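Local coordinates for protein cysteine synthase 3 (Entamoeba histolytica, PDB 6KR5) that probably catalyses the last step of cysteine synthesis, using pyridoxal-5'-phosphate to replace the acetate of O-acetylserine with sulfide, at residues G192-V197 with F241-Y246; E83-N88 with A157-N162. All coordinates share one frame; numbering follows the deposited sequence.

Contact 1. Residues G192-V197 with F241-Y246; sequences GTAGTV and FVTDIY. With PLP (pyridoxal-5'-phosphate), chain D.
Ile245 lays its CG2 branch along the backbone of Ala194, 3.7 Å from Ala194 O, while its CB sits 3.5 Å from Thr193 O. CG2 is anti to the backbone N of Ile245, which carries this methyl toward the turn. Beside it, Thr243 holds OG1 in the crowded position between its own N and carbonyl carbon (chi1 69°) and donates to Thr193 O at 2.7 Å. The bond is short but meets the carbonyl from above, 51° out of its plane, so it does not follow a lone pair. Three side chains meet the methyl of Ala194: Thr243 OG1 lies 3.6 Å from Ala194 CB, Ile245 CG2 4.1 Å from it, and Tyr246 CD1 3.8 Å from it, the methyl sitting at the edge of the tyrosine ring and in its plane. Residues 192-197 form the phosphate-binding loop of this PLP enzyme, a glycine- and threonine-rich turn leading into helix 195-207, with Ala194 as N-cap. O1P of PLP accepts from the backbone N atoms of Gly192 and Ala194, O2P from N and OG1 of Thr193, and O3P from N and OG1 of Thr196, so each terminal oxygen is gripped by two protein bonds. Thr193 OG1, 2.6 Å from PLP O2P, also accepts from Gly195 N in an ST turn (N-H...O 164°), which fixes its rotation; Asn165 is a further partner. With the phosphate at its N-terminal end, helix 195-207 probably helps to offset the negative charge.

Contact 2. Residues E83-N88 with A157-N162; sequences EATSGN and ANQFGN. With PLP (pyridoxal-5'-phosphate), chain D.
Strand 80-84 ends beside the loop that follows strand 154-156, with the CA atoms of Glu83 and Ala157 5.6 Å apart. Glu83 leaves with CG anti to its backbone N and bends at chi2 (62°), bringing its carboxylate over the loop. The syn lone pair of Glu83 OE2 accepts from Gln159 N at 2.9 Å, and Ala157 CB packs 3.4 Å from the same oxygen. Glu83 OE1 turns its anti lone pair to Ala84 N and also accepts from a water held by Asn158 N. Gln159 crosses the glutamate at about a right angle, its amide plane 35° from the carboxylate. Its NE2 donates to two waters, one 2.6 Å from Ala84 O and the other 2.6 Å from Thr85 OG1; Gln159 OE1 pairs with Thr89. Thr85 OG1 accepts from Gly87 N in an ST turn (N-H...O 163°), shaping the path to Asn88, whose ND2 donates to PLP O3 at 2.9 Å. Thr85 to Asn88 belong to the Thr-Ser-Gly-Asn loop that probably binds the substrate carboxylate, as in related sulfhydrylases. Both oxygens of the buried Glu83 therefore receive backbone N-H groups, consistent with an ionised side chain.

How the contacts relate
From the N terminus, residues 83-88 come first, at the end of strand 80-84 in the four-stranded parallel sheet; contact 2 closes when the chain returns at 157-162, after 68 intervening residues. Only then does contact 1 open, at 192-197 after strand 186-190 of the six-stranded sheet, closing at 241-246 across 43 residues. The two loops follow in series, without nesting or crossing. Their centres lie 11 Å apart, and they touch: Ile245 N and Phe160 O make a probable hydrogen bond, while Thr193 CB packs against Gln159 O. Together they tie the loops at the ends of strands from both sheets to one another beside PLP.

Contact 1. Residues G192-V197 with F241-Y246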
loop_
_atom_site.group_PDB
_atom_site.type_symbol
_atom_site.label_atom_id
_atom_site.label_comp_id
_atom_site.label_asym_id
_atom_site.label_seq_id
_atom_site.Cartn_x
_atom_site.Cartn_y
_atom_site.Cartn_z
ATOM N N GLY B 192 -19.058 5.261 -5.874
ATOM C CA GLY B 192 -19.341 3.871 -6.175
ATOM C C GLY B 192 -20.584 3.439 -5.425
ATOM O O GLY B 192 -21.685 3.445 -5.997
ATOM N N THR B 193 -20.422 3.079 -4.142
ATOM C CA THR B 193 -21.574 2.788 -3.293
ATOM C C THR B 193 -22.257 4.056 -2.808
ATOM O O THR B 193 -23.420 3.994 -2.387
ATOM C CB THR B 193 -21.179 1.955 -2.065
ATOM O OG1 THR B 193 -20.367 2.738 -1.175
ATOM C CG2 THR B 193 -20.433 0.683 -2.476
ATOM N N ALA B 194 -21.542 5.184 -2.835
ATOM C CA ALA B 194 -21.895 6.504 -2.311
ATOM C C ALA B 194 -21.675 6.583 -0.803
ATOM O O ALA B 194 -21.945 7.627 -0.217
ATOM C CB ALA B 194 -23.335 6.934 -2.658
ATOM N N GLY B 195 -21.155 5.531 -0.158
ATOM C CA GLY B 195 -20.878 5.619 1.269
ATOM C C GLY B 195 -19.969 6.776 1.641
ATOM O O GLY B 195 -20.184 7.444 2.658
ATOM N N THR B 196 -18.935 7.022 0.831
ATOM C CA THR B 196 -17.982 8.084 1.154
ATOM C C THR B 196 -18.620 9.456 1.008
ATOM O O THR B 196 -18.556 10.278 1.930
ATOM C CB THR B 196 -16.738 7.997 0.276
ATOM O OG1 THR B 196 -16.088 6.739 0.495
ATOM C CG2 THR B 196 -15.772 9.101 0.644
ATOM N N VAL B 197 -19.236 9.726 -0.145
ATOM C CA VAL B 197 -19.727 11.081 -0.388
ATOM C C VAL B 197 -20.828 11.427 0.610
ATOM O O VAL B 197 -20.855 12.538 1.157
ATOM C CB VAL B 197 -20.171 11.251 -1.857
ATOM C CG1 VAL B 197 -21.446 10.483 -2.187
ATOM C CG2 VAL B 197 -20.343 12.743 -2.201
ATOM N N PHE B 241 -26.443 2.684 -11.520
ATOM C CA PHE B 241 -27.740 2.888 -10.886
ATOM C C PHE B 241 -27.521 3.842 -9.728
ATOM O O PHE B 241 -26.393 4.029 -9.265
ATOM C CB PHE B 241 -28.372 1.564 -10.403
ATOM C CG PHE B 241 -27.520 0.799 -9.422
ATOM C CD1 PHE B 241 -26.540 -0.070 -9.877
ATOM C CD2 PHE B 241 -27.678 0.962 -8.059
ATOM C CE1 PHE B 241 -25.739 -0.770 -8.988
ATOM C CE2 PHE B 241 -26.866 0.261 -7.163
ATOM C CZ PHE B 241 -25.900 -0.596 -7.636
ATOM N N VAL B 242 -28.604 4.467 -9.272
ATOM C CA VAL B 242 -28.528 5.323 -8.094
ATOM C C VAL B 242 -28.649 4.414 -6.875
ATOM O O VAL B 242 -29.638 3.697 -6.725
ATOM C CB VAL B 242 -29.628 6.394 -8.105
ATOM C CG1 VAL B 242 -29.492 7.292 -6.901
ATOM C CG2 VAL B 242 -29.544 7.209 -9.380
ATOM N N THR B 243 -27.628 4.415 -6.025
ATOM C CA THR B 243 -27.577 3.437 -4.944
ATOM C C THR B 243 -28.503 3.823 -3.796
ATOM O O THR B 243 -28.887 4.987 -3.626
ATOM C CB THR B 243 -26.149 3.288 -4.417
ATOM O OG1 THR B 243 -25.758 4.485 -3.730
ATOM C CG2 THR B 243 -25.185 3.008 -5.562
ATOM N N ASP B 244 -28.846 2.818 -2.980
ATOM C CA ASP B 244 -29.721 3.057 -1.834
ATOM C C ASP B 244 -29.092 4.023 -0.832
ATOM O O ASP B 244 -29.810 4.729 -0.118
ATOM C CB ASP B 244 -30.067 1.733 -1.150
ATOM C CG ASP B 244 -31.120 0.936 -1.900
ATOM O OD1 ASP B 244 -31.819 1.509 -2.758
ATOM O OD2 ASP B 244 -31.256 -0.276 -1.620
ATOM N N ILE B 245 -27.757 4.073 -0.762
ATOM C CA ILE B 245 -27.087 4.981 0.164
ATOM C C ILE B 245 -27.174 6.428 -0.311
ATOM O O ILE B 245 -27.185 7.361 0.505
ATOM C CB ILE B 245 -25.621 4.533 0.343
ATOM C CG1 ILE B 245 -25.564 3.257 1.172
ATOM C CG2 ILE B 245 -24.776 5.635 0.964
ATOM C CD1 ILE B 245 -24.178 2.592 1.205
ATOM N N TYR B 246 -27.197 6.646 -1.624
ATOM C CA TYR B 246 -27.153 8.003 -2.156
ATOM C C TYR B 246 -28.330 8.833 -1.653
ATOM O O TYR B 246 -29.484 8.390 -1.692
ATOM C CB TYR B 246 -27.154 7.973 -3.683
ATOM C CG TYR B 246 -26.753 9.300 -4.283
ATOM C CD1 TYR B 246 -25.421 9.679 -4.335
ATOM C CD2 TYR B 246 -27.708 10.184 -4.770
ATOM C CE1 TYR B 246 -25.041 10.896 -4.875
ATOM C CE2 TYR B 246 -27.337 11.404 -5.305
ATOM C CZ TYR B 246 -26.004 11.750 -5.355
ATOM O OH TYR B 246 -25.608 12.955 -5.883
HETATM N N1 PLP D . -12.908 4.069 -6.136
HETATM C C2 PLP D . -12.545 2.829 -5.687
HETATM C C2A PLP D . -11.276 2.227 -6.206
HETATM C C3 PLP D . -13.343 2.166 -4.772
HETATM O O3 PLP D . -12.964 0.926 -4.341
HETATM C C4 PLP D . -14.508 2.762 -4.307
HETATM C C4A PLP D . -15.436 2.030 -3.404
HETATM O O4A PLP D . -15.181 0.869 -3.062
HETATM C C5 PLP D . -14.864 4.028 -4.768
HETATM C C6 PLP D . -14.058 4.664 -5.684
HETATM C C5A PLP D . -16.141 4.718 -4.343
HETATM O O4P PLP D . -16.292 4.875 -2.960
HETATM P P PLP D . -17.782 4.752 -2.384
HETATM O O1P PLP D . -18.674 5.666 -3.205
HETATM O O2P PLP D . -18.210 3.322 -2.548
HETATM O O3P PLP D . -17.720 5.165 -0.958
#

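Contact 2. Residues E83-N88 with A157-N162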
loop_
_atom_site.group_PDB
_atom_site.type_symbol
_atom_site.label_atom_id
_atom_site.label_comp_id
_atom_site.label_asym_id
_atom_site.label_seq_id
_atom_site.Cartn_x
_atom_site.Cartn_y
_atom_site.Cartn_z
ATOM N N GLU B 83 -20.955 -11.571 -0.369
ATOM C CA GLU B 83 -21.105 -10.373 -1.179
ATOM C C GLU B 83 -20.824 -10.737 -2.629
ATOM O O GLU B 83 -20.068 -11.667 -2.907
ATOM C CB GLU B 83 -20.187 -9.246 -0.695
ATOM C CG GLU B 83 -20.314 -7.931 -1.492
ATOM C CD GLU B 83 -21.704 -7.321 -1.397
ATOM O OE1 GLU B 83 -22.633 -7.820 -2.077
ATOM O OE2 GLU B 83 -21.853 -6.327 -0.660
ATOM N N ALA B 84 -21.477 -10.019 -3.551
ATOM C CA ALA B 84 -21.201 -10.123 -4.978
ATOM C C ALA B 84 -20.334 -8.931 -5.343
ATOM O O ALA B 84 -20.812 -7.794 -5.371
ATOM C CB ALA B 84 -22.492 -10.145 -5.797
ATOM N N THR B 85 -19.054 -9.183 -5.595
ATOM C CA THR B 85 -18.128 -8.091 -5.856
ATOM C C THR B 85 -16.890 -8.646 -6.532
ATOM O O THR B 85 -16.434 -9.737 -6.196
ATOM C CB THR B 85 -17.727 -7.357 -4.562
ATOM O OG1 THR B 85 -16.708 -6.390 -4.848
ATOM C CG2 THR B 85 -17.182 -8.324 -3.523
ATOM N N SER B 86 -16.360 -7.882 -7.483
ATOM C CA SER B 86 -15.081 -8.171 -8.113
ATOM C C SER B 86 -14.024 -7.135 -7.748
ATOM O O SER B 86 -12.908 -7.182 -8.279
ATOM C CB SER B 86 -15.252 -8.250 -9.634
ATOM O OG SER B 86 -16.244 -9.205 -9.998
ATOM N N GLY B 87 -14.348 -6.207 -6.847
ATOM C CA GLY B 87 -13.459 -5.103 -6.544
ATOM C C GLY B 87 -12.981 -4.990 -5.113
ATOM O O GLY B 87 -12.845 -5.982 -4.392
ATOM N N ASN B 88 -12.716 -3.758 -4.686
ATOM C CA ASN B 88 -12.076 -3.553 -3.394
ATOM C C ASN B 88 -12.961 -3.976 -2.228
ATOM O O ASN B 88 -12.441 -4.302 -1.157
ATOM C CB ASN B 88 -11.671 -2.093 -3.253
ATOM C CG ASN B 88 -10.498 -1.741 -4.124
ATOM O OD1 ASN B 88 -9.611 -2.569 -4.363
ATOM N ND2 ASN B 88 -10.472 -0.503 -4.603
ATOM N N ALA B 157 -23.467 -8.602 2.847
ATOM C CA ALA B 157 -22.837 -7.320 3.151
ATOM C C ALA B 157 -23.662 -6.147 2.638
ATOM O O ALA B 157 -23.624 -5.073 3.238
ATOM C CB ALA B 157 -21.424 -7.260 2.568
ATOM N N ASN B 158 -24.392 -6.332 1.534
ATOM C CA ASN B 158 -25.244 -5.291 0.948
ATOM C C ASN B 158 -24.506 -3.956 0.790
ATOM O O ASN B 158 -24.942 -2.907 1.271
ATOM C CB ASN B 158 -26.501 -5.108 1.794
ATOM C CG ASN B 158 -27.475 -4.141 1.174
ATOM O OD1 ASN B 158 -27.484 -3.963 -0.045
ATOM N ND2 ASN B 158 -28.300 -3.503 2.008
ATOM N N GLN B 159 -23.382 -3.998 0.071
ATOM C CA GLN B 159 -22.502 -2.830 0.026
ATOM C C GLN B 159 -23.200 -1.573 -0.500
ATOM O O GLN B 159 -22.840 -0.461 -0.104
ATOM C CB GLN B 159 -21.268 -3.140 -0.819
ATOM C CG GLN B 159 -21.535 -3.364 -2.283
ATOM C CD GLN B 159 -20.246 -3.412 -3.073
ATOM O OE1 GLN B 159 -19.320 -2.650 -2.796
ATOM N NE2 GLN B 159 -20.175 -4.303 -4.051
ATOM N N PHE B 160 -24.196 -1.705 -1.376
ATOM C CA PHE B 160 -24.797 -0.505 -1.957
ATOM C C PHE B 160 -25.904 0.092 -1.099
ATOM O O PHE B 160 -26.376 1.197 -1.415
ATOM C CB PHE B 160 -25.331 -0.810 -3.358
ATOM C CG PHE B 160 -24.253 -1.096 -4.363
ATOM C CD1 PHE B 160 -23.483 -0.066 -4.876
ATOM C CD2 PHE B 160 -23.997 -2.392 -4.787
ATOM C CE1 PHE B 160 -22.479 -0.328 -5.797
ATOM C CE2 PHE B 160 -23.002 -2.654 -5.714
ATOM C CZ PHE B 160 -22.241 -1.622 -6.209
ATOM N N GLY B 161 -26.291 -0.576 -0.008
ATOM C CA GLY B 161 -27.399 -0.129 0.827
ATOM C C GLY B 161 -27.143 -0.161 2.323
ATOM O O GLY B 161 -27.946 0.346 3.112
ATOM N N ASN B 162 -26.030 -0.747 2.733
ATOM C CA ASN B 162 -25.799 -0.996 4.147
ATOM C C ASN B 162 -25.427 0.298 4.860
ATOM O O ASN B 162 -24.388 0.895 4.534
ATOM C CB ASN B 162 -24.682 -2.033 4.307
ATOM C CG ASN B 162 -24.591 -2.578 5.717
ATOM O OD1 ASN B 162 -24.887 -1.877 6.688
ATOM N ND2 ASN B 162 -24.171 -3.833 5.839
HETATM N N1 PLP D . -12.908 4.069 -6.136
HETATM C C2 PLP D . -12.545 2.829 -5.687
HETATM C C2A PLP D . -11.276 2.227 -6.206
HETATM C C3 PLP D . -13.343 2.166 -4.772
HETATM O O3 PLP D . -12.964 0.926 -4.341
HETATM C C4 PLP D . -14.508 2.762 -4.307
HETATM C C4A PLP D . -15.436 2.030 -3.404
HETATM O O4A PLP D . -15.181 0.869 -3.062
HETATM C C5 PLP D . -14.864 4.028 -4.768
HETATM C C6 PLP D . -14.058 4.664 -5.684
HETATM C C5A PLP D . -16.141 4.718 -4.343
HETATM O O4P PLP D . -16.292 4.875 -2.960
HETATM P P PLP D . -17.782 4.752 -2.384
HETATM O O1P PLP D . -18.674 5.666 -3.205
HETATM O O2P PLP D . -18.210 3.322 -2.548
HETATM O O3P PLP D . -17.720 5.165 -0.958
HETATM O O HOH W 1 -24.873 -8.368 -0.413
HETATM O O HOH W 2 -22.342 -5.690 -4.982
HETATM O O HOH W 3 -17.909 -4.329 -5.786
#